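Local structure of iron-only hydrogenase system regulator (Thermotoga maritima, 2NZC) at residues 39-44 with 48-53; 25-30 with 66-71; 6-11 with 60-65. The protein is of unproven function but, as a small ACT-like protein, probably serves as a regulator of the iron-only hydrogenase system. One frame throughout, in Å; residues are numbered along the deposited sequence.

Contact 1: residues 39-44 with 48-53; sequences VGYPVR and MAIIFL
Val39 pairs with Phe52 through two backbone bonds. Val39 N reaches Phe52 O at 2.9 Å and Phe52 N returns to Val39 O at 2.8 Å, both in the carbonyl plane. On the same face of the sheet the valine CB sits at the edge of the Phe52 ring, 3.9 Å from CD2. One face of that ring is covered by Ile50 CG2 from its own strand; the ring also stacks on Phe52 of the second subunit. Gly40 faces Ile51 in a non-hydrogen-bonded pair, and its CA makes a CH-O contact with Ile50 O. Tyr41 N then gives Ile50 O a nearly straight bond of 2.8 Å (173° at the hydrogen). The return bond from Ile50 N meets Tyr41 O from above the carbonyl plane. With CG anti to the backbone N (chi1 177°), the Tyr41 ring lies alongside Ile50, and Ile50 CD1 comes to the ring edge 4.0 Å from CD2. Pro42, which has no N-H, falls opposite Ala49 in a non-hydrogen-bonded pair and so costs the ladder no bond. Val43 pairs with Met48 next to the turn: Val43 N to Met48 O is 2.7 Å, while the bond from Met48 N to Val43 O stretches to 3.3 Å. Val43 CG2 crosses to Ile50 CD1 at 3.7 Å, and this isoleucine methyl thus touches both Val43 and the Tyr41 ring. Arg44 NH2 is hydrogen-bonded to Ile35 O of the third subunit. This is an antiparallel beta hairpin of an ACT-like sheet; through Val39 and Gly40 the sheet continues, antiparallel, into a strand of the third subunit.

Contact 2: residues 25-30 with 66-71; sequences NELLHN and SGKLGQ
Leu27 reaches across from helix 18-30 and puts its CD2 methyl against the backbone of helix 59-69. CD2 lies 3.5 Å from Lys68 CB, a tight carbon pair, and equally near Leu69 N. The same methyl meets Leu69 CD2 at 3.9 Å. The second branch, CD1, rests on the aliphatic part of Lys68, 3.8 Å from its CD, and the two side chains cross at about a right angle. The lysine therefore contributes only carbon here, and its chain bends at chi4 (-62°) as its amino end leads away. No hydrogen bond joins the segments, so the fit rests on apolar contact. An alanine at Leu27 would remove both methyls and would probably leave a gap beside Lys68 CB and Leu69, with the two helices less firmly held together. Leu65 and Ile72 also touch Leu27, and Phe31 lies against Lys68. Leu69 also packs on Leu10 and Ile12 of strand 6-15. Asn25, two residues before Leu27, is hydrogen-bonded through OD1 to Arg38 NH2 on strand 35-43. The contact of Leu27 with Lys68 and Leu69 joins helices 18-30 and 59-69, which lie on one face of the four-stranded antiparallel sheet.

Contact 3: residues 6-11 with 60-65; sequences RFYILT and DTIGAL
Strand 6-11 and helix 60-65 run almost parallel, their axes 14° apart and 10.6 Å at closest approach, with Tyr8 and Ile62 nearest in the backbone. Ile62 carries most of the contact. Its CG1 lies over one face of the Tyr8 ring, 4.0 Å from the centroid and 19° off the ring normal, a CH-pi contact. CG1 is placed toward the CG side of the ring, while CG2 reaches the other end, 3.9 Å from CZ. The isoleucine thus spans the ring lengthwise with two branches. This follows from its torsions: CG1 stands anti to the backbone N (chi1 -159°), and CG2 takes the place between the backbone N and the carbonyl carbon. Such a helix laid on an antiparallel sheet of strand order 2-3-1-4 is the layout of the ferredoxin-like ACT fold, and strand 6-15 is one of its two central strands. Ile62 CD1 lies at the CB end of the tyrosine and reaches toward Leu10. It touches Tyr8 CB at 3.8 Å and packs tightly on Leu10 CD1 at 3.5 Å, the two side chains running in opposite senses. Leu10 CD2 meets Leu65 CD2 more loosely, at 4.1 Å, about one helical turn further on. Leu10 also touches Thr79, Leu55 and Leu69, and so sits between two flanking strands and the helix. At the far end of the tyrosine, Arg6 NE and NH2 both make weak hydrogen bonds to Tyr8 OH. The other face of the strand turns to the second subunit, where Ile9 packs on Phe52 of that chain.

How the contacts relate
From the N terminus, strand 6-15 comes first, and contact 3 closes the longest loop when helix 59-69 returns over it. Helix 18-30 follows, and contact 2 joins it to the later part of that same helix. The two loops cross, since their segments alternate along the chain. Contact 1 is a short hairpin nested inside both. Contact 1 and contact 3 share the sheet, where Leu53 N lies 2.8 Å from Leu10 O, a probable hydrogen bond. Contacts 2 and 3 meet through Leu65, which touches Leu27 and Leu28, and Leu53 brings contact 1 to Leu28. Together they join the two helices to each other and helix 59-69 to the sheet, while contacts 1 and 3 also border the second subunit.

Contact 1: residues 39-44 with 48-53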
ATOM      1  N   VAL D  39      -3.738   3.747  -1.334  1.00 32.25           N
ATOM      2  CA  VAL D  39      -3.270   3.369   0.021  1.00 33.17           C
ATOM      3  C   VAL D  39      -3.784   4.412   1.002  1.00 33.10           C
ATOM      4  O   VAL D  39      -3.523   5.600   0.825  1.00 35.02           O
ATOM      5  CB  VAL D  39      -1.753   3.369   0.080  1.00 33.32           C
ATOM      6  CG1 VAL D  39      -1.239   2.899   1.478  1.00 31.99           C
ATOM      7  CG2 VAL D  39      -1.183   2.536  -1.073  1.00 33.10           C
ATOM      8  N   GLY D  40      -4.486   3.949   2.021  1.00 32.65           N
ATOM      9  CA  GLY D  40      -5.033   4.781   3.089  1.00 31.85           C
ATOM     10  C   GLY D  40      -4.350   4.424   4.396  1.00 30.50           C
ATOM     11  O   GLY D  40      -4.317   3.278   4.789  1.00 29.73           O
ATOM     12  N   TYR D  41      -3.761   5.421   5.037  1.00 29.40           N
ATOM     13  CA  TYR D  41      -3.046   5.246   6.296  1.00 28.65           C
ATOM     14  C   TYR D  41      -3.514   6.299   7.289  1.00 27.97           C
ATOM     15  O   TYR D  41      -3.098   7.477   7.169  1.00 28.56           O
ATOM     16  CB  TYR D  41      -1.528   5.357   6.041  1.00 27.51           C
ATOM     17  CG  TYR D  41      -0.682   5.262   7.289  1.00 27.45           C
ATOM     18  CD1 TYR D  41      -0.335   4.001   7.838  1.00 25.49           C
ATOM     19  CD2 TYR D  41      -0.214   6.412   7.932  1.00 25.89           C
ATOM     20  CE1 TYR D  41       0.440   3.917   9.002  1.00 26.98           C
ATOM     21  CE2 TYR D  41       0.547   6.325   9.142  1.00 29.59           C
ATOM     22  CZ  TYR D  41       0.887   5.083   9.630  1.00 28.05           C
ATOM     23  OH  TYR D  41       1.618   4.966  10.777  1.00 25.82           O
ATOM     24  N   PRO D  42      -4.377   5.908   8.264  1.00 28.64           N
ATOM     25  CA  PRO D  42      -4.788   6.813   9.342  1.00 27.21           C
ATOM     26  C   PRO D  42      -3.640   7.201  10.257  1.00 27.38           C
ATOM     27  O   PRO D  42      -2.839   6.343  10.641  1.00 26.51           O
ATOM     28  CB  PRO D  42      -5.786   5.976  10.159  1.00 28.24           C
ATOM     29  CG  PRO D  42      -6.223   4.884   9.239  1.00 28.75           C
ATOM     30  CD  PRO D  42      -5.056   4.593   8.368  1.00 28.44           C
ATOM     31  N   VAL D  43      -3.614   8.476  10.649  1.00 25.74           N
ATOM     32  CA  VAL D  43      -2.686   8.975  11.649  1.00 26.79           C
ATOM     33  C   VAL D  43      -3.532   9.429  12.831  1.00 28.16           C
ATOM     34  O   VAL D  43      -3.828  10.601  13.009  1.00 27.99           O
ATOM     35  CB  VAL D  43      -1.805  10.103  11.115  1.00 25.89           C
ATOM     36  CG1 VAL D  43      -0.732  10.473  12.149  1.00 26.21           C
ATOM     37  CG2 VAL D  43      -1.176   9.686   9.773  1.00 25.13           C
ATOM     38  N   ARG D  44      -3.917   8.469  13.659  1.00 30.21           N
ATOM     39  CA  ARG D  44      -4.935   8.742  14.658  1.00 31.82           C
ATOM     40  C   ARG D  44      -4.426   9.645  15.741  1.00 31.99           C
ATOM     41  O   ARG D  44      -5.174  10.416  16.317  1.00 31.25           O
ATOM     42  CB  ARG D  44      -5.504   7.445  15.193  1.00 33.13           C
ATOM     43  CG  ARG D  44      -6.290   6.744  14.070  1.00 35.30           C
ATOM     44  CD  ARG D  44      -7.407   5.874  14.641  1.00 42.25           C
ATOM     45  NE  ARG D  44      -8.117   5.227  13.546  1.00 43.22           N
ATOM     46  CZ  ARG D  44      -7.631   4.217  12.840  1.00 43.30           C
ATOM     47  NH1 ARG D  44      -6.420   3.736  13.104  1.00 42.78           N
ATOM     48  NH2 ARG D  44      -8.356   3.701  11.857  1.00 45.52           N
HETATM   49  N   MSE D  48      -5.926  12.603  11.476  1.00 31.80           N
HETATM   50  CA  MSE D  48      -5.744  12.823  10.070  1.00 34.51           C
HETATM   51  C   MSE D  48      -5.576  11.494   9.380  1.00 31.38           C
HETATM   52  O   MSE D  48      -5.370  10.468  10.009  1.00 29.99           O
HETATM   53  CB  MSE D  48      -4.529  13.709   9.822  1.00 34.02           C
HETATM   54  CG  MSE D  48      -4.850  15.178   9.795  1.00 38.65           C
HETATM   55 SE   MSE D  48      -3.211  16.229   9.893  1.00 47.83          SE
HETATM   56  CE  MSE D  48      -3.962  17.876  10.592  1.00 40.57           C
ATOM     57  N   ALA D  49      -5.698  11.514   8.069  1.00 30.54           N
ATOM     58  CA  ALA D  49      -5.565  10.310   7.299  1.00 29.80           C
ATOM     59  C   ALA D  49      -4.751  10.714   6.112  1.00 29.76           C
ATOM     60  O   ALA D  49      -4.937  11.827   5.605  1.00 29.01           O
ATOM     61  CB  ALA D  49      -6.906   9.827   6.863  1.00 29.52           C
ATOM     62  N   ILE D  50      -3.858   9.824   5.683  1.00 29.27           N
ATOM     63  CA  ILE D  50      -3.062  10.014   4.455  1.00 30.54           C
ATOM     64  C   ILE D  50      -3.590   9.061   3.401  1.00 30.64           C
ATOM     65  O   ILE D  50      -3.917   7.911   3.721  1.00 30.16           O
ATOM     66  CB  ILE D  50      -1.577   9.640   4.680  1.00 29.66           C
ATOM     67  CG1 ILE D  50      -0.988  10.575   5.729  1.00 30.72           C
ATOM     68  CG2 ILE D  50      -0.818   9.656   3.317  1.00 33.53           C
ATOM     69  CD1 ILE D  50       0.310  10.094   6.416  1.00 30.13           C
ATOM     70  N   ILE D  51      -3.731   9.541   2.165  1.00 32.11           N
ATOM     71  CA  ILE D  51      -4.129   8.662   1.039  1.00 33.66           C
ATOM     72  C   ILE D  51      -3.143   8.907  -0.097  1.00 34.82           C
ATOM     73  O   ILE D  51      -2.881  10.081  -0.461  1.00 34.88           O
ATOM     74  CB  ILE D  51      -5.572   8.947   0.500  1.00 33.58           C
ATOM     75  CG1 ILE D  51      -6.610   8.783   1.584  1.00 34.15           C
ATOM     76  CG2 ILE D  51      -5.937   7.971  -0.645  1.00 32.59           C
ATOM     77  CD1 ILE D  51      -7.985   9.494   1.292  1.00 34.48           C
ATOM     78  N   PHE D  52      -2.578   7.819  -0.619  1.00 34.76           N
ATOM     79  CA  PHE D  52      -1.710   7.863  -1.770  1.00 35.26           C
ATOM     80  C   PHE D  52      -2.477   7.241  -2.912  1.00 34.81           C
ATOM     81  O   PHE D  52      -3.085   6.172  -2.730  1.00 34.62           O
ATOM     82  CB  PHE D  52      -0.465   6.989  -1.573  1.00 36.09           C
ATOM     83  CG  PHE D  52       0.403   7.367  -0.390  1.00 38.55           C
ATOM     84  CD1 PHE D  52       1.245   8.463  -0.452  1.00 41.56           C
ATOM     85  CD2 PHE D  52       0.457   6.550   0.735  1.00 37.79           C
ATOM     86  CE1 PHE D  52       2.086   8.775   0.619  1.00 41.10           C
ATOM     87  CE2 PHE D  52       1.301   6.875   1.807  1.00 36.00           C
ATOM     88  CZ  PHE D  52       2.095   7.970   1.732  1.00 35.69           C
ATOM     89  N   LEU D  53      -2.413   7.875  -4.089  1.00 33.99           N
ATOM     90  CA  LEU D  53      -3.043   7.352  -5.321  1.00 32.88           C
ATOM     91  C   LEU D  53      -2.030   7.357  -6.461  1.00 32.37           C
ATOM     92  O   LEU D  53      -1.185   8.272  -6.566  1.00 32.45           O
ATOM     93  CB  LEU D  53      -4.232   8.260  -5.749  1.00 32.85           C
ATOM     94  CG  LEU D  53      -5.361   8.516  -4.736  1.00 31.40           C
ATOM     95  CD1 LEU D  53      -6.356   9.462  -5.336  1.00 35.43           C
ATOM     96  CD2 LEU D  53      -6.109   7.232  -4.457  1.00 33.68           C
TER

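Contact 2: residues 25-30 with 66-71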
ATOM      1  N   ASN D  25     -14.153  10.210  -0.267  1.00 32.96           N
ATOM      2  CA  ASN D  25     -14.559   8.879  -0.724  1.00 34.02           C
ATOM      3  C   ASN D  25     -15.557   8.900  -1.871  1.00 34.29           C
ATOM      4  O   ASN D  25     -15.463   8.093  -2.787  1.00 35.15           O
ATOM      5  CB  ASN D  25     -15.131   8.035   0.424  1.00 34.47           C
ATOM      6  CG  ASN D  25     -14.067   7.507   1.333  1.00 36.76           C
ATOM      7  OD1 ASN D  25     -12.957   7.190   0.897  1.00 40.76           O
ATOM      8  ND2 ASN D  25     -14.384   7.422   2.623  1.00 38.74           N
ATOM      9  N   GLU D  26     -16.513   9.818  -1.828  1.00 33.87           N
ATOM     10  CA  GLU D  26     -17.479   9.912  -2.911  1.00 34.15           C
ATOM     11  C   GLU D  26     -16.784  10.302  -4.217  1.00 34.09           C
ATOM     12  O   GLU D  26     -17.088   9.759  -5.276  1.00 33.70           O
ATOM     13  CB  GLU D  26     -18.596  10.882  -2.556  1.00 34.26           C
ATOM     14  CG  GLU D  26     -19.494  10.352  -1.432  1.00 35.78           C
ATOM     15  CD  GLU D  26     -20.548  11.345  -0.989  1.00 37.91           C
ATOM     16  OE1 GLU D  26     -20.552  12.488  -1.507  1.00 39.23           O
ATOM     17  OE2 GLU D  26     -21.381  10.974  -0.123  1.00 37.76           O
ATOM     18  N   LEU D  27     -15.847  11.240  -4.113  1.00 34.14           N
ATOM     19  CA  LEU D  27     -15.064  11.712  -5.241  1.00 34.83           C
ATOM     20  C   LEU D  27     -14.205  10.636  -5.891  1.00 34.82           C
ATOM     21  O   LEU D  27     -14.233  10.460  -7.117  1.00 34.72           O
ATOM     22  CB  LEU D  27     -14.171  12.875  -4.799  1.00 35.14           C
ATOM     23  CG  LEU D  27     -13.879  13.948  -5.843  1.00 35.03           C
ATOM     24  CD1 LEU D  27     -15.143  14.335  -6.598  1.00 35.74           C
ATOM     25  CD2 LEU D  27     -13.294  15.140  -5.100  1.00 34.90           C
ATOM     26  N   LEU D  28     -13.419   9.945  -5.075  1.00 34.89           N
ATOM     27  CA  LEU D  28     -12.559   8.857  -5.533  1.00 35.93           C
ATOM     28  C   LEU D  28     -13.347   7.664  -6.095  1.00 36.95           C
ATOM     29  O   LEU D  28     -12.876   6.999  -7.015  1.00 38.05           O
ATOM     30  CB  LEU D  28     -11.642   8.395  -4.398  1.00 36.19           C
ATOM     31  CG  LEU D  28     -10.725   9.490  -3.828  1.00 36.46           C
ATOM     32  CD1 LEU D  28      -9.737   8.888  -2.845  1.00 35.72           C
ATOM     33  CD2 LEU D  28     -10.021  10.308  -4.928  1.00 39.54           C
ATOM     34  N   HIS D  29     -14.527   7.385  -5.542  1.00 36.74           N
ATOM     35  CA  HIS D  29     -15.456   6.433  -6.163  1.00 36.98           C
ATOM     36  C   HIS D  29     -15.806   6.895  -7.586  1.00 37.25           C
ATOM     37  O   HIS D  29     -15.759   6.106  -8.527  1.00 37.41           O
ATOM     38  CB  HIS D  29     -16.719   6.296  -5.305  1.00 37.81           C
ATOM     39  CG  HIS D  29     -17.845   5.557  -5.969  1.00 37.81           C
ATOM     40  ND1 HIS D  29     -18.933   6.198  -6.525  1.00 40.67           N
ATOM     41  CD2 HIS D  29     -18.059   4.233  -6.148  1.00 38.10           C
ATOM     42  CE1 HIS D  29     -19.770   5.300  -7.019  1.00 40.73           C
ATOM     43  NE2 HIS D  29     -19.260   4.099  -6.805  1.00 40.98           N
ATOM     44  N   ASN D  30     -16.158   8.175  -7.744  1.00 36.68           N
ATOM     45  CA  ASN D  30     -16.509   8.699  -9.054  1.00 37.41           C
ATOM     46  C   ASN D  30     -15.400   8.524 -10.077  1.00 36.79           C
ATOM     47  O   ASN D  30     -15.664   8.265 -11.248  1.00 37.84           O
ATOM     48  CB  ASN D  30     -16.915  10.180  -8.984  1.00 37.39           C
ATOM     49  CG  ASN D  30     -18.234  10.411  -8.256  1.00 39.42           C
ATOM     50  OD1 ASN D  30     -18.943   9.472  -7.861  1.00 39.80           O
ATOM     51  ND2 ASN D  30     -18.571  11.685  -8.077  1.00 39.14           N
ATOM     52  N   SER D  66      -8.241  16.925  -9.062  1.00 35.49           N
ATOM     53  CA  SER D  66      -7.490  17.902  -8.274  1.00 35.32           C
ATOM     54  C   SER D  66      -8.292  19.154  -7.869  1.00 35.42           C
ATOM     55  O   SER D  66      -8.235  19.586  -6.708  1.00 35.37           O
ATOM     56  CB  SER D  66      -6.234  18.294  -9.051  1.00 35.15           C
ATOM     57  OG  SER D  66      -5.411  17.130  -9.203  1.00 38.03           O
ATOM     58  N   GLY D  67      -9.028  19.723  -8.823  1.00 34.52           N
ATOM     59  CA  GLY D  67      -9.884  20.890  -8.563  1.00 34.78           C
ATOM     60  C   GLY D  67     -10.910  20.558  -7.503  1.00 34.67           C
ATOM     61  O   GLY D  67     -11.145  21.342  -6.590  1.00 34.64           O
ATOM     62  N   LYS D  68     -11.499  19.368  -7.612  1.00 33.97           N
ATOM     63  CA  LYS D  68     -12.581  18.954  -6.722  1.00 33.58           C
ATOM     64  C   LYS D  68     -12.104  18.622  -5.313  1.00 33.32           C
ATOM     65  O   LYS D  68     -12.703  19.085  -4.335  1.00 32.83           O
ATOM     66  CB  LYS D  68     -13.377  17.796  -7.338  1.00 33.53           C
ATOM     67  CG  LYS D  68     -14.180  18.217  -8.569  1.00 34.99           C
ATOM     68  CD  LYS D  68     -14.807  17.016  -9.258  1.00 38.88           C
ATOM     69  CE  LYS D  68     -15.471  17.410 -10.570  1.00 39.67           C
ATOM     70  NZ  LYS D  68     -16.578  18.389 -10.344  1.00 40.32           N
ATOM     71  N   LEU D  69     -11.030  17.842  -5.206  1.00 32.62           N
ATOM     72  CA  LEU D  69     -10.422  17.554  -3.910  1.00 33.37           C
ATOM     73  C   LEU D  69     -10.082  18.837  -3.151  1.00 33.78           C
ATOM     74  O   LEU D  69     -10.386  18.955  -1.958  1.00 33.68           O
ATOM     75  CB  LEU D  69      -9.179  16.652  -4.050  1.00 33.12           C
ATOM     76  CG  LEU D  69      -9.438  15.176  -4.312  1.00 31.94           C
ATOM     77  CD1 LEU D  69      -8.181  14.449  -4.803  1.00 32.21           C
ATOM     78  CD2 LEU D  69     -10.061  14.471  -3.109  1.00 31.90           C
ATOM     79  N   GLY D  70      -9.515  19.806  -3.870  1.00 34.00           N
ATOM     80  CA  GLY D  70      -9.118  21.088  -3.292  1.00 35.23           C
ATOM     81  C   GLY D  70     -10.270  21.974  -2.848  1.00 35.72           C
ATOM     82  O   GLY D  70     -10.067  22.968  -2.142  1.00 35.78           O
ATOM     83  N   GLN D  71     -11.481  21.625  -3.275  1.00 35.89           N
ATOM     84  CA  GLN D  71     -12.686  22.334  -2.858  1.00 35.82           C
ATOM     85  C   GLN D  71     -13.305  21.671  -1.617  1.00 35.07           C
ATOM     86  O   GLN D  71     -14.339  22.111  -1.142  1.00 34.42           O
ATOM     87  CB  GLN D  71     -13.705  22.409  -4.008  1.00 35.93           C
ATOM     88  CG  GLN D  71     -13.261  23.272  -5.203  1.00 37.18           C
ATOM     89  CD  GLN D  71     -14.401  23.659  -6.156  1.00 37.73           C
ATOM     90  OE1 GLN D  71     -14.175  23.911  -7.348  1.00 41.18           O
ATOM     91  NE2 GLN D  71     -15.625  23.740  -5.629  1.00 40.53           N
TER

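Contact 3: residues 6-11 with 60-65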
ATOM      1  N   ARG D   6      -1.285   9.443 -19.066  1.00 35.30           N
ATOM      2  CA  ARG D   6      -0.021   9.546 -18.348  1.00 33.95           C
ATOM      3  C   ARG D   6      -0.215   9.130 -16.889  1.00 32.78           C
ATOM      4  O   ARG D   6      -1.317   9.179 -16.375  1.00 31.81           O
ATOM      5  CB  ARG D   6       0.458  10.999 -18.387  1.00 33.82           C
ATOM      6  CG  ARG D   6       1.276  11.323 -19.637  1.00 38.53           C
ATOM      7  CD  ARG D   6       1.198  12.796 -20.112  1.00 44.42           C
ATOM      8  NE  ARG D   6       1.095  13.809 -19.048  1.00 49.91           N
ATOM      9  CZ  ARG D   6       2.052  14.142 -18.171  1.00 51.06           C
ATOM     10  NH1 ARG D   6       3.232  13.526 -18.158  1.00 51.17           N
ATOM     11  NH2 ARG D   6       1.812  15.096 -17.277  1.00 51.73           N
ATOM     12  N   PHE D   7       0.867   8.742 -16.224  1.00 31.53           N
ATOM     13  CA  PHE D   7       0.817   8.435 -14.821  1.00 31.87           C
ATOM     14  C   PHE D   7       0.969   9.682 -13.957  1.00 31.88           C
ATOM     15  O   PHE D   7       1.804  10.563 -14.225  1.00 30.68           O
ATOM     16  CB  PHE D   7       1.918   7.430 -14.447  1.00 32.17           C
ATOM     17  CG  PHE D   7       1.684   6.054 -14.971  1.00 33.22           C
ATOM     18  CD1 PHE D   7       2.075   5.718 -16.258  1.00 35.60           C
ATOM     19  CD2 PHE D   7       1.108   5.076 -14.162  1.00 36.91           C
ATOM     20  CE1 PHE D   7       1.873   4.427 -16.767  1.00 37.35           C
ATOM     21  CE2 PHE D   7       0.900   3.776 -14.666  1.00 38.01           C
ATOM     22  CZ  PHE D   7       1.278   3.467 -15.977  1.00 35.60           C
ATOM     23  N   TYR D   8       0.185   9.709 -12.895  1.00 32.30           N
ATOM     24  CA  TYR D   8       0.237  10.767 -11.906  1.00 33.56           C
ATOM     25  C   TYR D   8       0.235  10.144 -10.554  1.00 34.08           C
ATOM     26  O   TYR D   8      -0.390   9.074 -10.333  1.00 33.96           O
ATOM     27  CB  TYR D   8      -0.972  11.711 -12.031  1.00 33.60           C
ATOM     28  CG  TYR D   8      -1.039  12.439 -13.363  1.00 33.43           C
ATOM     29  CD1 TYR D   8      -0.439  13.687 -13.539  1.00 34.91           C
ATOM     30  CD2 TYR D   8      -1.698  11.870 -14.440  1.00 34.38           C
ATOM     31  CE1 TYR D   8      -0.490  14.337 -14.785  1.00 34.45           C
ATOM     32  CE2 TYR D   8      -1.776  12.500 -15.671  1.00 31.03           C
ATOM     33  CZ  TYR D   8      -1.170  13.733 -15.835  1.00 33.62           C
ATOM     34  OH  TYR D   8      -1.251  14.341 -17.053  1.00 33.24           O
ATOM     35  N   ILE D   9       0.921  10.821  -9.636  1.00 34.57           N
ATOM     36  CA  ILE D   9       0.875  10.488  -8.221  1.00 36.39           C
ATOM     37  C   ILE D   9       0.074  11.574  -7.458  1.00 36.63           C
ATOM     38  O   ILE D   9       0.303  12.790  -7.650  1.00 36.54           O
ATOM     39  CB  ILE D   9       2.306  10.404  -7.676  1.00 37.50           C
ATOM     40  CG1 ILE D   9       3.039   9.226  -8.313  1.00 37.53           C
ATOM     41  CG2 ILE D   9       2.300  10.288  -6.170  1.00 39.31           C
ATOM     42  CD1 ILE D   9       4.468   9.553  -8.666  1.00 38.68           C
ATOM     43  N   LEU D  10      -0.834  11.145  -6.584  1.00 36.65           N
ATOM     44  CA  LEU D  10      -1.576  12.076  -5.736  1.00 37.33           C
ATOM     45  C   LEU D  10      -1.393  11.709  -4.281  1.00 37.22           C
ATOM     46  O   LEU D  10      -1.555  10.543  -3.894  1.00 36.80           O
ATOM     47  CB  LEU D  10      -3.060  12.023  -6.066  1.00 38.69           C
ATOM     48  CG  LEU D  10      -3.499  13.098  -7.043  1.00 40.80           C
ATOM     49  CD1 LEU D  10      -3.244  12.541  -8.403  1.00 44.53           C
ATOM     50  CD2 LEU D  10      -4.977  13.373  -6.849  1.00 42.54           C
ATOM     51  N   THR D  11      -1.029  12.697  -3.486  1.00 36.17           N
ATOM     52  CA  THR D  11      -1.049  12.543  -2.042  1.00 35.97           C
ATOM     53  C   THR D  11      -2.098  13.476  -1.469  1.00 35.67           C
ATOM     54  O   THR D  11      -2.091  14.705  -1.728  1.00 34.97           O
ATOM     55  CB  THR D  11       0.282  12.881  -1.440  1.00 36.28           C
ATOM     56  OG1 THR D  11       0.569  14.243  -1.766  1.00 39.65           O
ATOM     57  CG2 THR D  11       1.350  12.021  -2.056  1.00 36.37           C
ATOM     58  N   ASP D  60      -7.737  16.241 -18.795  1.00 32.47           N
ATOM     59  CA  ASP D  60      -9.094  16.617 -18.362  1.00 33.54           C
ATOM     60  C   ASP D  60      -9.387  15.977 -17.001  1.00 32.22           C
ATOM     61  O   ASP D  60      -9.930  16.610 -16.115  1.00 32.08           O
ATOM     62  CB  ASP D  60     -10.194  16.133 -19.340  1.00 33.57           C
ATOM     63  CG  ASP D  60     -10.127  16.769 -20.681  1.00 36.93           C
ATOM     64  OD1 ASP D  60      -9.466  17.818 -20.840  1.00 40.61           O
ATOM     65  OD2 ASP D  60     -10.765  16.241 -21.609  1.00 39.12           O
ATOM     66  N   THR D  61      -9.007  14.723 -16.846  1.00 32.67           N
ATOM     67  CA  THR D  61      -9.408  13.938 -15.702  1.00 32.78           C
ATOM     68  C   THR D  61      -8.604  14.287 -14.433  1.00 32.87           C
ATOM     69  O   THR D  61      -9.198  14.534 -13.393  1.00 32.65           O
ATOM     70  CB  THR D  61      -9.323  12.414 -16.002  1.00 32.99           C
ATOM     71  OG1 THR D  61     -10.117  12.120 -17.167  1.00 34.21           O
ATOM     72  CG2 THR D  61      -9.853  11.612 -14.842  1.00 33.47           C
ATOM     73  N   ILE D  62      -7.276  14.325 -14.518  1.00 32.69           N
ATOM     74  CA  ILE D  62      -6.454  14.688 -13.339  1.00 33.50           C
ATOM     75  C   ILE D  62      -6.822  16.095 -12.814  1.00 33.68           C
ATOM     76  O   ILE D  62      -6.946  16.314 -11.604  1.00 34.58           O
ATOM     77  CB  ILE D  62      -4.923  14.512 -13.632  1.00 33.53           C
ATOM     78  CG1 ILE D  62      -4.121  14.387 -12.350  1.00 34.15           C
ATOM     79  CG2 ILE D  62      -4.383  15.596 -14.577  1.00 33.40           C
ATOM     80  CD1 ILE D  62      -4.457  13.102 -11.586  1.00 33.86           C
ATOM     81  N   GLY D  63      -7.047  17.012 -13.739  1.00 33.64           N
ATOM     82  CA  GLY D  63      -7.462  18.394 -13.445  1.00 34.14           C
ATOM     83  C   GLY D  63      -8.802  18.483 -12.743  1.00 33.92           C
ATOM     84  O   GLY D  63      -8.955  19.243 -11.780  1.00 33.43           O
ATOM     85  N   ALA D  64      -9.767  17.697 -13.225  1.00 33.79           N
ATOM     86  CA  ALA D  64     -11.094  17.626 -12.616  1.00 34.06           C
ATOM     87  C   ALA D  64     -10.995  17.129 -11.179  1.00 33.89           C
ATOM     88  O   ALA D  64     -11.608  17.713 -10.280  1.00 33.21           O
ATOM     89  CB  ALA D  64     -12.040  16.720 -13.445  1.00 34.39           C
ATOM     90  N   LEU D  65     -10.204  16.077 -10.975  1.00 33.60           N
ATOM     91  CA  LEU D  65     -10.058  15.437  -9.681  1.00 34.51           C
ATOM     92  C   LEU D  65      -9.374  16.369  -8.664  1.00 34.95           C
ATOM     93  O   LEU D  65      -9.859  16.565  -7.550  1.00 35.49           O
ATOM     94  CB  LEU D  65      -9.268  14.119  -9.824  1.00 34.30           C
ATOM     95  CG  LEU D  65      -9.027  13.301  -8.551  1.00 33.71           C
ATOM     96  CD1 LEU D  65     -10.357  13.005  -7.794  1.00 32.29           C
ATOM     97  CD2 LEU D  65      -8.257  12.003  -8.848  1.00 34.94           C
TER